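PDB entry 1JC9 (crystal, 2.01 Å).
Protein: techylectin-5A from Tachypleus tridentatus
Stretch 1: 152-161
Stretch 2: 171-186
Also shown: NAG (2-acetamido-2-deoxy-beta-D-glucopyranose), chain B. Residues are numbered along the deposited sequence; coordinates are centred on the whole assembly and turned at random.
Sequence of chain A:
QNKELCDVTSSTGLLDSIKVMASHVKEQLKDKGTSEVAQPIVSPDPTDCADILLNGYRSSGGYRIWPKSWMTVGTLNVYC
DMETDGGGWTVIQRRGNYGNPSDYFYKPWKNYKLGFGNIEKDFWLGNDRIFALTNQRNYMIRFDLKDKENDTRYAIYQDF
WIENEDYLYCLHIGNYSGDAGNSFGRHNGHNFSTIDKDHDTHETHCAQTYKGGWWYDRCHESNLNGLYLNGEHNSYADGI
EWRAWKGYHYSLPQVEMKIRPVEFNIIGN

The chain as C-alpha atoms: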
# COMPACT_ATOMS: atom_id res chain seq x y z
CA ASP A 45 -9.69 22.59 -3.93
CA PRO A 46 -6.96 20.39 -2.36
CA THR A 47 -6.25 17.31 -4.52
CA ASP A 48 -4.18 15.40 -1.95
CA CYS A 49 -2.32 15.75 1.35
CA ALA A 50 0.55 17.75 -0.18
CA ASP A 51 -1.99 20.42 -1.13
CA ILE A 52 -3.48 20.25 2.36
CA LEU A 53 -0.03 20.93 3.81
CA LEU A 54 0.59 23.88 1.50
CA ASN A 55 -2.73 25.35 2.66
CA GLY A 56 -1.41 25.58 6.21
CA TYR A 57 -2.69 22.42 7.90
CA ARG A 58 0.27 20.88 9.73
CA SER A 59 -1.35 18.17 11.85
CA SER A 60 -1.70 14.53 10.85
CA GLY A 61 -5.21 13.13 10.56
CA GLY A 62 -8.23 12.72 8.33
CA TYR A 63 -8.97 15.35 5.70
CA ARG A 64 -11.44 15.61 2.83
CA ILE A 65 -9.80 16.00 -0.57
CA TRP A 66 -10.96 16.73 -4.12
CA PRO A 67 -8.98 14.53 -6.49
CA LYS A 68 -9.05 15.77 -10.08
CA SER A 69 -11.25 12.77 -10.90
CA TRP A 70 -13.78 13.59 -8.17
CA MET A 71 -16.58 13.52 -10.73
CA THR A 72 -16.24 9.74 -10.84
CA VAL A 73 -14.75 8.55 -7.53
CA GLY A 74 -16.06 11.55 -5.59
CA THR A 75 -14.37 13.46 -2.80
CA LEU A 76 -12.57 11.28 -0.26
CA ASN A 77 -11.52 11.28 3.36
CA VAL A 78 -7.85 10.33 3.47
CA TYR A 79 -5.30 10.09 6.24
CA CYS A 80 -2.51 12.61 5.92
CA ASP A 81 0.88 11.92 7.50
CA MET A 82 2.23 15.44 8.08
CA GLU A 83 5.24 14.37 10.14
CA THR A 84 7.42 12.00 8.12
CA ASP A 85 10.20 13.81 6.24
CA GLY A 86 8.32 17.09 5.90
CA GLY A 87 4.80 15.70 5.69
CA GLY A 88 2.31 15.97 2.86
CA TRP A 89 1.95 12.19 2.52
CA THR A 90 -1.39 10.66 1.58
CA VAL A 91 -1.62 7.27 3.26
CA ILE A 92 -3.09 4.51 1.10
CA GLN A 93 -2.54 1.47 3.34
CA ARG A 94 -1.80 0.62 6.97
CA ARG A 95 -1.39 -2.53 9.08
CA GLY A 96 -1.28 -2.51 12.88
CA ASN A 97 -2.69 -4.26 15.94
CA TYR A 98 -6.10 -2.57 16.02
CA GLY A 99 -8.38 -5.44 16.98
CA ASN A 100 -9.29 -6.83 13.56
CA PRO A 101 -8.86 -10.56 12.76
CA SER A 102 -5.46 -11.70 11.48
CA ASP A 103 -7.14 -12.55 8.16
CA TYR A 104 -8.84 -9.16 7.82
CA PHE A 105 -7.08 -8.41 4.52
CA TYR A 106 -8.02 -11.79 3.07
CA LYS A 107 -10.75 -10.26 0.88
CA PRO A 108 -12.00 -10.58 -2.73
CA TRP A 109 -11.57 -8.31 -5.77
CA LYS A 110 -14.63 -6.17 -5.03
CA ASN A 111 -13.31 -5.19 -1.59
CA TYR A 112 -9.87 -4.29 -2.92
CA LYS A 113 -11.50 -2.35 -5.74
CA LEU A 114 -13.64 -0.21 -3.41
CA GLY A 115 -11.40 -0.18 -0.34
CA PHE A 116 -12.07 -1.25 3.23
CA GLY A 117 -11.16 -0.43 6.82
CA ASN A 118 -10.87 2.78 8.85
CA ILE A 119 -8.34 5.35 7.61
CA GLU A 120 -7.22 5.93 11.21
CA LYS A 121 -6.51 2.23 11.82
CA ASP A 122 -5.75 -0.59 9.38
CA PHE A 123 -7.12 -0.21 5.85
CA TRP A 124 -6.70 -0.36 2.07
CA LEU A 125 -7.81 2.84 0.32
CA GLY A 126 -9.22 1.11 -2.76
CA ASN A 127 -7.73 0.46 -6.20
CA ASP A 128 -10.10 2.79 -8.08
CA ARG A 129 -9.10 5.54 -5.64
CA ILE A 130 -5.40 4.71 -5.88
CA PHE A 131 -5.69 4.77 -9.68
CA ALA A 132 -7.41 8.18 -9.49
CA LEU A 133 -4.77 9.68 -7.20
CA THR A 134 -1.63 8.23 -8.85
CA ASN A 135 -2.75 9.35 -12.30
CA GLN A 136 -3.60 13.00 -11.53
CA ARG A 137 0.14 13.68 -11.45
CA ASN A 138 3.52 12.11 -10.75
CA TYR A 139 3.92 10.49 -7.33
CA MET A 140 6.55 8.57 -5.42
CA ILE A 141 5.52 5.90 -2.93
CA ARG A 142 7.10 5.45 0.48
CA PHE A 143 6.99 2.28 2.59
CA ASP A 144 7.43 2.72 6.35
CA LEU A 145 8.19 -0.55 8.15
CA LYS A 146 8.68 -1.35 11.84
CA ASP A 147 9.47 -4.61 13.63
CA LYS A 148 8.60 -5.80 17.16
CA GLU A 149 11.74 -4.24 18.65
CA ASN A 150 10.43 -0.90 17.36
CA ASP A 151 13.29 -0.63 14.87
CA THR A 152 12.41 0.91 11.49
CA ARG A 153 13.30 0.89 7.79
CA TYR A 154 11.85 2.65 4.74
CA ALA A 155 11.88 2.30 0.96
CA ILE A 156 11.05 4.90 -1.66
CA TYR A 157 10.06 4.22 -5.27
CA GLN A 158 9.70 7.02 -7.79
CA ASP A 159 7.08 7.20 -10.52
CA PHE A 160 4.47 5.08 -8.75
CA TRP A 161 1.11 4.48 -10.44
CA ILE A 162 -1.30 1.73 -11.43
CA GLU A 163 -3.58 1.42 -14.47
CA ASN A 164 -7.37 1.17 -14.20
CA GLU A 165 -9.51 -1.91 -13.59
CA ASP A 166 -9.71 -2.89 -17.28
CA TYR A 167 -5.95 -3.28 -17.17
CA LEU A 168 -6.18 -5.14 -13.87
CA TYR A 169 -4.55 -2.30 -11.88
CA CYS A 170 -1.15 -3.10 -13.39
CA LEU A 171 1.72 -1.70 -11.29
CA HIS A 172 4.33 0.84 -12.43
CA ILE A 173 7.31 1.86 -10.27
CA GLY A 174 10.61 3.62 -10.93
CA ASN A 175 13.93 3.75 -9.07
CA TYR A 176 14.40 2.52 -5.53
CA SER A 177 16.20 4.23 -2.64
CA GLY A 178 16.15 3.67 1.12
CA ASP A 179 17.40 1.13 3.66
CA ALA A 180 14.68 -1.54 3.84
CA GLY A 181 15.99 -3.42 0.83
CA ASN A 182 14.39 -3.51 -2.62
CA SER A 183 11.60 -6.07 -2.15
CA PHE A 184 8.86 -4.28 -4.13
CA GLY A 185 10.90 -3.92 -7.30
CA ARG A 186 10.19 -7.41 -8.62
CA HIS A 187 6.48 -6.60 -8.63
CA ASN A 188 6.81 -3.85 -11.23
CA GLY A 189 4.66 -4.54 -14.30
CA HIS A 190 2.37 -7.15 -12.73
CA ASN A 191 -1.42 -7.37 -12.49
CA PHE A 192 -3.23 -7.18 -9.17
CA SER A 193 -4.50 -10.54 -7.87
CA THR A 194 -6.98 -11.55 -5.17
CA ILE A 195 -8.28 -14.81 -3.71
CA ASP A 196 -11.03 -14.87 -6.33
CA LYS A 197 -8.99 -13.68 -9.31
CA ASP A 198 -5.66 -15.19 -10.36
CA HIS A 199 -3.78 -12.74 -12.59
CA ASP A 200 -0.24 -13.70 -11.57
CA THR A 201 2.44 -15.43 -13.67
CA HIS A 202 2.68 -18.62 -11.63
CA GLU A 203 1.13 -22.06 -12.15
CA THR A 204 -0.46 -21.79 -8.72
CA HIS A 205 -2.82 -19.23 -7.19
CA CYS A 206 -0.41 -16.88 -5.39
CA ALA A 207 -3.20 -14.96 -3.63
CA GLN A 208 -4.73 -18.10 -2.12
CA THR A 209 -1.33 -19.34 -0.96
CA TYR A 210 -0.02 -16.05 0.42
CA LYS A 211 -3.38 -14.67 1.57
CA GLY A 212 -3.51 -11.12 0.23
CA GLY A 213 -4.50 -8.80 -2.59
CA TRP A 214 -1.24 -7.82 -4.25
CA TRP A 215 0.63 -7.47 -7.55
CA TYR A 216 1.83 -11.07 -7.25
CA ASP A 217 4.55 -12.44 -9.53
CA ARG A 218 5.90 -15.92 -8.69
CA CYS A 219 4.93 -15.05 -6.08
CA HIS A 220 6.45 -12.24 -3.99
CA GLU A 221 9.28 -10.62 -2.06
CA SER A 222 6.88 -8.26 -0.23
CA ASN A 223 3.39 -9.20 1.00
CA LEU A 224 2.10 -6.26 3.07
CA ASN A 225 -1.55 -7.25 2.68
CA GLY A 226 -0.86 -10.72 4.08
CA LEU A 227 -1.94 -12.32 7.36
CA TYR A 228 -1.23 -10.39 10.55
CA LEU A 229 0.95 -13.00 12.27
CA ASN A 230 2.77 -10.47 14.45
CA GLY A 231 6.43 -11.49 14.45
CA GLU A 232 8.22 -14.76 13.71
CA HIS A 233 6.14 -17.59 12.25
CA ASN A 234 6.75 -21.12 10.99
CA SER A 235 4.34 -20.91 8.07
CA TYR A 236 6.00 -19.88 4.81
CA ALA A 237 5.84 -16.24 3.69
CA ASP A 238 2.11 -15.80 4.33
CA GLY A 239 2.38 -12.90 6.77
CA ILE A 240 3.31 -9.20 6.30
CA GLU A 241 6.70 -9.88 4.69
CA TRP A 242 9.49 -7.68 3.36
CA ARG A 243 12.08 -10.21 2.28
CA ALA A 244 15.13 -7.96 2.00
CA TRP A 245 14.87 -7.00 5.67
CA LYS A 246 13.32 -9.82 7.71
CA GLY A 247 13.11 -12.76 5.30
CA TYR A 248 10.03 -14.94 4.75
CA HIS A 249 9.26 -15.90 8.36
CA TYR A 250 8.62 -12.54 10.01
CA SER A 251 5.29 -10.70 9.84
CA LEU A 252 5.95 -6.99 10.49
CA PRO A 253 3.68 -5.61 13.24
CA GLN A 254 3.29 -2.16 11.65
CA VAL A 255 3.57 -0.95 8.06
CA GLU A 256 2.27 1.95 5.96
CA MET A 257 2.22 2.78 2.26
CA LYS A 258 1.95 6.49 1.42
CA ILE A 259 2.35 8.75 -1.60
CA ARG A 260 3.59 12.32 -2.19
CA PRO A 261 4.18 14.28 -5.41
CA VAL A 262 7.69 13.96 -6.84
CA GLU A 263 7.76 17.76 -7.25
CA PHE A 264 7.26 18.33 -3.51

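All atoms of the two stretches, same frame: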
# COMPACT_ATOMS: atom_id res chain seq x y z
N THR A 152 13.09 0.55 12.73
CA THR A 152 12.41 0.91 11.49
C THR A 152 13.28 0.98 10.24
O THR A 152 14.50 1.17 10.32
CB THR A 152 11.71 2.28 11.62
OG1 THR A 152 12.70 3.30 11.80
CG2 THR A 152 10.77 2.29 12.81
N ARG A 153 12.64 0.83 9.09
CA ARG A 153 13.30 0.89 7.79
C ARG A 153 12.28 1.51 6.84
O ARG A 153 11.09 1.51 7.12
CB ARG A 153 13.68 -0.51 7.30
CG ARG A 153 14.74 -1.22 8.13
CD ARG A 153 16.13 -0.61 7.93
NE ARG A 153 17.17 -1.44 8.55
CZ ARG A 153 17.37 -1.55 9.86
NH1 ARG A 153 16.62 -0.86 10.71
NH2 ARG A 153 18.32 -2.36 10.32
N TYR A 154 12.75 2.05 5.72
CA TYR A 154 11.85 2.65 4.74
C TYR A 154 12.39 2.38 3.35
O TYR A 154 13.57 2.05 3.18
CB TYR A 154 11.73 4.17 4.96
CG TYR A 154 12.95 4.95 4.52
CD1 TYR A 154 14.12 4.91 5.27
CD2 TYR A 154 12.96 5.66 3.33
CE1 TYR A 154 15.28 5.57 4.83
CE2 TYR A 154 14.11 6.31 2.88
CZ TYR A 154 15.27 6.26 3.64
OH TYR A 154 16.41 6.88 3.19
N ALA A 155 11.51 2.50 2.36
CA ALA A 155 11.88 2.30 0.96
C ALA A 155 11.06 3.31 0.17
O ALA A 155 9.88 3.53 0.45
CB ALA A 155 11.54 0.89 0.52
N ILE A 156 11.70 3.92 -0.82
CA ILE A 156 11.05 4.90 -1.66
C ILE A 156 11.15 4.42 -3.10
O ILE A 156 12.18 3.89 -3.51
CB ILE A 156 11.78 6.28 -1.59
CG1 ILE A 156 11.87 6.77 -0.14
CG2 ILE A 156 11.05 7.30 -2.47
CD1 ILE A 156 10.56 7.20 0.44
N TYR A 157 10.07 4.59 -3.86
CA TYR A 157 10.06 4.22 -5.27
C TYR A 157 9.47 5.40 -6.02
O TYR A 157 8.36 5.85 -5.70
CB TYR A 157 9.20 2.98 -5.53
CG TYR A 157 9.77 1.71 -4.97
CD1 TYR A 157 9.55 1.35 -3.64
CD2 TYR A 157 10.57 0.88 -5.75
CE1 TYR A 157 10.11 0.20 -3.11
CE2 TYR A 157 11.14 -0.28 -5.23
CZ TYR A 157 10.91 -0.61 -3.90
OH TYR A 157 11.47 -1.75 -3.37
N GLN A 158 10.20 5.90 -7.00
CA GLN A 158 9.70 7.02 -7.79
C GLN A 158 8.73 6.54 -8.85
O GLN A 158 8.63 5.34 -9.12
CB GLN A 158 10.85 7.75 -8.48
CG GLN A 158 11.75 8.53 -7.55
CD GLN A 158 12.63 9.51 -8.30
OE1 GLN A 158 12.14 10.51 -8.84
NE2 GLN A 158 13.93 9.22 -8.36
N ASP A 159 8.02 7.48 -9.45
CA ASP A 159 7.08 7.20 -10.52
C ASP A 159 6.16 6.02 -10.23
O ASP A 159 6.14 5.04 -10.97
CB ASP A 159 7.85 6.95 -11.82
CG ASP A 159 8.91 8.01 -12.08
OD1 ASP A 159 8.65 9.20 -11.80
OD2 ASP A 159 10.00 7.66 -12.58
N PHE A 160 5.40 6.13 -9.15
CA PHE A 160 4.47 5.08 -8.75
C PHE A 160 3.06 5.36 -9.28
O PHE A 160 2.53 6.46 -9.10
CB PHE A 160 4.41 5.00 -7.22
CG PHE A 160 3.24 4.19 -6.70
CD1 PHE A 160 3.16 2.83 -6.94
CD2 PHE A 160 2.22 4.80 -5.98
CE1 PHE A 160 2.08 2.08 -6.48
CE2 PHE A 160 1.13 4.07 -5.51
CZ PHE A 160 1.06 2.70 -5.77
N TRP A 161 2.48 4.37 -9.94
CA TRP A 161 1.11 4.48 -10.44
C TRP A 161 0.61 3.13 -10.91
O TRP A 161 1.40 2.22 -11.17
CB TRP A 161 1.01 5.50 -11.59
CG TRP A 161 1.96 5.30 -12.76
CD1 TRP A 161 3.31 5.52 -12.78
CD2 TRP A 161 1.60 4.90 -14.09
NE1 TRP A 161 3.81 5.29 -14.04
CE2 TRP A 161 2.79 4.91 -14.86
CE3 TRP A 161 0.39 4.54 -14.71
CZ2 TRP A 161 2.80 4.57 -16.22
CZ3 TRP A 161 0.40 4.21 -16.06
CH2 TRP A 161 1.61 4.22 -16.80
N LEU A 171 0.78 -2.56 -12.02
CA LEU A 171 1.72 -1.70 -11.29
C LEU A 171 2.88 -1.12 -12.10
O LEU A 171 3.46 -1.79 -12.94
CB LEU A 171 2.29 -2.48 -10.11
CG LEU A 171 3.35 -1.78 -9.25
CD1 LEU A 171 2.71 -0.68 -8.41
CD2 LEU A 171 4.01 -2.80 -8.35
N HIS A 172 3.22 0.13 -11.80
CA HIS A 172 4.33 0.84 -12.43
C HIS A 172 5.15 1.53 -11.34
O HIS A 172 4.61 2.31 -10.56
CB HIS A 172 3.81 1.91 -13.39
CG HIS A 172 3.16 1.37 -14.62
ND1 HIS A 172 3.86 1.05 -15.76
CD2 HIS A 172 1.87 1.06 -14.88
CE1 HIS A 172 3.03 0.58 -16.67
NE2 HIS A 172 1.82 0.57 -16.16
N ILE A 173 6.44 1.23 -11.26
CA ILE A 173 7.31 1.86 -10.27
C ILE A 173 8.68 2.13 -10.87
O ILE A 173 9.18 1.35 -11.68
CB ILE A 173 7.50 1.01 -9.00
CG1 ILE A 173 7.78 -0.44 -9.37
CG2 ILE A 173 6.28 1.14 -8.09
CD1 ILE A 173 8.10 -1.32 -8.18
N GLY A 174 9.29 3.24 -10.45
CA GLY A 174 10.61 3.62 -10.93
C GLY A 174 11.71 3.22 -9.96
O GLY A 174 11.60 2.23 -9.24
N ASN A 175 12.77 4.03 -9.93
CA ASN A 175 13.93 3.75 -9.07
C ASN A 175 13.70 3.68 -7.57
O ASN A 175 12.90 4.43 -7.00
CB ASN A 175 15.04 4.76 -9.36
CG ASN A 175 15.58 4.66 -10.77
OD1 ASN A 175 15.90 3.57 -11.24
ND2 ASN A 175 15.68 5.79 -11.45
N TYR A 176 14.44 2.77 -6.96
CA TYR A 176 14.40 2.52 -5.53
C TYR A 176 15.50 3.29 -4.78
O TYR A 176 16.53 3.63 -5.34
CB TYR A 176 14.60 1.02 -5.29
CG TYR A 176 15.08 0.66 -3.90
CD1 TYR A 176 14.19 0.53 -2.84
CD2 TYR A 176 16.45 0.48 -3.64
CE1 TYR A 176 14.64 0.23 -1.55
CE2 TYR A 176 16.91 0.19 -2.36
CZ TYR A 176 16.00 0.06 -1.32
OH TYR A 176 16.43 -0.24 -0.05
N SER A 177 15.24 3.56 -3.51
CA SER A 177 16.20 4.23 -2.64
C SER A 177 15.66 3.99 -1.23
O SER A 177 14.45 3.84 -1.04
CB SER A 177 16.30 5.73 -2.95
OG SER A 177 15.14 6.43 -2.55
N GLY A 178 16.56 3.91 -0.25
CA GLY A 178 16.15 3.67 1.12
C GLY A 178 17.03 2.63 1.78
O GLY A 178 18.07 2.27 1.24
N ASP A 179 16.61 2.13 2.94
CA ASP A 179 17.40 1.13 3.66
C ASP A 179 16.66 -0.15 4.03
O ASP A 179 17.18 -0.97 4.78
CB ASP A 179 18.00 1.75 4.94
CG ASP A 179 16.94 2.32 5.86
OD1 ASP A 179 15.74 1.98 5.69
OD2 ASP A 179 17.30 3.11 6.76
N ALA A 180 15.45 -0.33 3.52
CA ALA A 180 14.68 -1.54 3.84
C ALA A 180 15.05 -2.70 2.93
O ALA A 180 14.79 -3.86 3.27
CB ALA A 180 13.19 -1.25 3.73
N GLY A 181 15.65 -2.39 1.79
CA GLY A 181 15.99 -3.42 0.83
C GLY A 181 14.93 -3.34 -0.26
O GLY A 181 13.76 -3.05 0.03
N ASN A 182 15.31 -3.59 -1.50
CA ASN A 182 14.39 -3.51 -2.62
C ASN A 182 13.54 -4.76 -2.81
O ASN A 182 13.84 -5.60 -3.66
CB ASN A 182 15.18 -3.23 -3.90
CG ASN A 182 14.29 -2.94 -5.09
OD1 ASN A 182 13.06 -2.91 -4.97
ND2 ASN A 182 14.90 -2.72 -6.24
N SER A 183 12.46 -4.89 -2.03
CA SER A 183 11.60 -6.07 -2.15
C SER A 183 10.28 -5.81 -2.87
O SER A 183 9.43 -6.71 -2.95
CB SER A 183 11.33 -6.67 -0.77
OG SER A 183 12.52 -7.17 -0.18
N PHE A 184 10.09 -4.61 -3.40
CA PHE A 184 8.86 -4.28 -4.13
C PHE A 184 9.18 -4.23 -5.62
O PHE A 184 8.31 -4.41 -6.48
CB PHE A 184 8.31 -2.92 -3.67
CG PHE A 184 6.91 -2.62 -4.15
CD1 PHE A 184 5.87 -3.51 -3.93
CD2 PHE A 184 6.62 -1.41 -4.77
CE1 PHE A 184 4.56 -3.20 -4.30
CE2 PHE A 184 5.32 -1.08 -5.15
CZ PHE A 184 4.28 -1.98 -4.91
N GLY A 185 10.46 -4.02 -5.92
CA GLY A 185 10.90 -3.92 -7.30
C GLY A 185 10.48 -5.04 -8.23
O GLY A 185 10.09 -4.78 -9.37
N ARG A 186 10.55 -6.28 -7.76
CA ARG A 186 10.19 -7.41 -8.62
C ARG A 186 8.73 -7.41 -9.03
O ARG A 186 8.35 -8.09 -9.99
CB ARG A 186 10.53 -8.73 -7.92
CG ARG A 186 10.64 -9.91 -8.89
CD ARG A 186 11.16 -11.17 -8.21
NE ARG A 186 10.15 -11.86 -7.42
CZ ARG A 186 10.38 -12.97 -6.72
NH1 ARG A 186 11.59 -13.51 -6.70
NH2 ARG A 186 9.39 -13.55 -6.04
C1 NAG B . 10.75 -16.92 -4.20
C2 NAG B . 9.34 -17.67 -4.05
C3 NAG B . 9.58 -19.21 -4.22
C4 NAG B . 10.11 -19.40 -5.62
C5 NAG B . 11.46 -18.61 -5.76
C6 NAG B . 12.04 -18.73 -7.17
C7 NAG B . 7.65 -16.63 -2.68
C8 NAG B . 7.01 -16.30 -1.36
N2 NAG B . 8.79 -17.39 -2.71
O1 NAG B . 10.66 -15.47 -4.06
O3 NAG B . 8.36 -19.94 -4.11
O4 NAG B . 10.35 -20.84 -5.87
O5 NAG B . 11.30 -17.18 -5.51
O6 NAG B . 13.27 -17.93 -7.09
O7 NAG B . 7.10 -16.18 -3.72
O HOH W 1 18.40 -2.92 6.76
O HOH W 2 12.46 6.47 -11.76

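Tyr157, buried, forms the apolar centre of the contact. Its chi1 of -69° (m) carries the ring along the second stretch, where Phe184 turns an edge to its face (centroids 5.5 Å apart, planes at 70°) and Ile173 CD1 lies 4.1 Å from Tyr157 CD2. Tyr176 packs obliquely, its CD1 3.6 Å from Tyr157 CZ, and its ring edge meets Ala155, with CE1 of Tyr176 3.8 Å from Ala155 CB. Beyond the corner at Gln158 and Asp159, Phe160 CE1 reaches Leu171 CD1 at 3.4 Å.

A phenol suits this centre because its hydroxyl is used twice: Tyr157 OH donates to Asn182 OD1 (2.5 Å) and accepts from Phe184 N (3.2 Å).

Antiparallel pairing frames this cluster. Ile156 N donates to Ser177 O (2.8 Å), Gly174 N to Gln158 O (2.6 Å), and His172 N to Trp161 O (2.8 Å). At Gly174 a CB would fall 2.9 Å from Gln158 O, so glycine fits the close approach. Trp161 and His172 stack face to face, centroids 3.8 Å apart and planes at 6°.

At the polar edge, Asp179 OD1 accepts from Tyr154 N (3.0 Å), while Gly178 CA sits over the Tyr154 ring, 4.1 Å from its centroid. A water bridges Arg153 NE (2.6 Å) and Asp179 O (3.0 Å). Together the stretches bury 1047 Å².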